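Local coordinates for protein ribosomal RNA methyltransferase, putative (Plasmodium falciparum, PDB 2PLW) that binds S-adenosylmethionine and probably transfers its methyl group to a ribose 2'-hydroxyl of ribosomal RNA, at residues Y8-I11 with E12-N15. Residues are numbered along the deposited sequence; the frame is centred on the assembly and turned at random.
Sequences YKLI and ELDN. With SO4 (sulfate ion), chain B.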
# COMPACT_ATOMS: atom_id res chain seq x y z
N TYR A 8 6.60 -6.10 -12.08
CA TYR A 8 6.33 -7.53 -12.17
C TYR A 8 5.90 -8.17 -10.85
O TYR A 8 5.22 -9.18 -10.87
CB TYR A 8 7.52 -8.26 -12.81
CG TYR A 8 7.66 -7.82 -14.25
CD1 TYR A 8 6.78 -8.29 -15.22
CD2 TYR A 8 8.64 -6.89 -14.63
CE1 TYR A 8 6.87 -7.87 -16.55
CE2 TYR A 8 8.73 -6.44 -15.94
CZ TYR A 8 7.84 -6.94 -16.90
OH TYR A 8 7.92 -6.54 -18.22
N LYS A 9 6.28 -7.55 -9.73
CA LYS A 9 5.77 -7.98 -8.42
C LYS A 9 4.28 -7.70 -8.29
O LYS A 9 3.55 -8.49 -7.72
CB LYS A 9 6.53 -7.28 -7.29
CG LYS A 9 7.99 -7.72 -7.23
CD LYS A 9 8.72 -7.27 -5.98
CE LYS A 9 9.07 -5.80 -6.05
NZ LYS A 9 10.33 -5.45 -5.33
N LEU A 10 3.82 -6.55 -8.78
CA LEU A 10 2.38 -6.26 -8.71
C LEU A 10 1.59 -7.15 -9.67
O LEU A 10 0.52 -7.66 -9.32
CB LEU A 10 2.07 -4.78 -8.92
CG LEU A 10 0.58 -4.44 -8.71
CD1 LEU A 10 0.08 -4.81 -7.28
CD2 LEU A 10 0.37 -2.97 -8.96
N ILE A 11 2.13 -7.35 -10.87
CA ILE A 11 1.52 -8.29 -11.82
C ILE A 11 1.34 -9.69 -11.19
O ILE A 11 0.28 -10.30 -11.30
CB ILE A 11 2.35 -8.34 -13.13
CG1 ILE A 11 2.24 -7.01 -13.87
CG2 ILE A 11 1.91 -9.51 -14.02
CD1 ILE A 11 3.38 -6.72 -14.84
N GLU A 12 2.36 -10.19 -10.50
CA GLU A 12 2.30 -11.47 -9.81
C GLU A 12 1.21 -11.45 -8.73
O GLU A 12 0.40 -12.37 -8.64
CB GLU A 12 3.67 -11.79 -9.22
CG GLU A 12 3.74 -13.02 -8.34
CD GLU A 12 5.11 -13.23 -7.69
OE1 GLU A 12 6.09 -12.52 -8.07
OE2 GLU A 12 5.19 -14.12 -6.80
N LEU A 13 1.20 -10.38 -7.92
CA LEU A 13 0.23 -10.25 -6.85
C LEU A 13 -1.20 -10.26 -7.38
O LEU A 13 -2.06 -10.98 -6.85
CB LEU A 13 0.48 -8.97 -6.06
CG LEU A 13 1.64 -9.03 -5.05
CD1 LEU A 13 1.98 -7.62 -4.60
CD2 LEU A 13 1.26 -9.91 -3.86
N ASP A 14 -1.46 -9.46 -8.41
CA ASP A 14 -2.81 -9.35 -8.95
C ASP A 14 -3.21 -10.62 -9.69
O ASP A 14 -4.36 -11.03 -9.64
CB ASP A 14 -2.99 -8.13 -9.85
CG ASP A 14 -4.46 -7.90 -10.23
OD1 ASP A 14 -5.29 -7.78 -9.31
OD2 ASP A 14 -4.79 -7.93 -11.43
N ASN A 15 -2.25 -11.26 -10.34
CA ASN A 15 -2.51 -12.57 -10.96
C ASN A 15 -2.99 -13.64 -9.97
O ASN A 15 -3.84 -14.48 -10.29
CB ASN A 15 -1.26 -13.04 -11.70
CG ASN A 15 -1.10 -12.38 -13.05
OD1 ASN A 15 -2.00 -11.69 -13.55
ND2 ASN A 15 0.06 -12.60 -13.66
S SO4 B . 9.22 -3.52 -19.68
O1 SO4 B . 9.48 -4.16 -18.38
O2 SO4 B . 9.20 -4.58 -20.69
O3 SO4 B . 7.94 -2.82 -19.69
O4 SO4 B . 10.24 -2.53 -19.94
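Tyr-8 starts the run: its carbonyl O accepts the amide of Glu-12, with Glu-12 N 3.1 Å from Tyr-8 O. The ring of Tyr-8 reaches outward, and its OH donates to O1 of a sulfate, 2.9 Å away; that oxygen lies at the edge of the ring, near its plane. The ion probably comes from the crystallisation liquor.

At Lys-9 the carbonyl O takes the amide N of Leu-13 at 3.0 Å, and CG of Leu-13 lies 3.3 Å from the same O because chi1 of -78° sets CG beside its own backbone N. Leu-10 gives the straightest bond of the four, Asp-14 N to Leu-10 O at 2.8 Å with an N-H...O angle of 167°. CD1 of Leu-10 lies 4.3 Å from CD1 of Leu-13, an apolar pair that both residues extend onto Phe-19.

Last comes Ile-11, whose O accepts Asn-15 N. The two side chains run side by side, CG2 of Ile-11 3.6 Å from ND2 of Asn-15. The polar ends of the second turn are held from outside it: Arg-43 NH1 forms a salt bridge with Asp-14 OD2 and a hydrogen bond to Asn-15 OD1, the amides of Phe-19 and Leu-20 donate to Asp-14 OD1, and the extended chain of Glu-12 carries its carboxylate to a salt bridge with Lys-180.

Here is a regular i to i+4 alpha-helix, part of helix 7-17 in the Rossmann-like FtsJ methyltransferase domain. Leu-10 packs on helix 35-43, touching the cofactor-binding Trp-36, and Lys-9 comes close to Lys-153, the predicted proton acceptor, placing this helix beside the S-adenosylmethionine site.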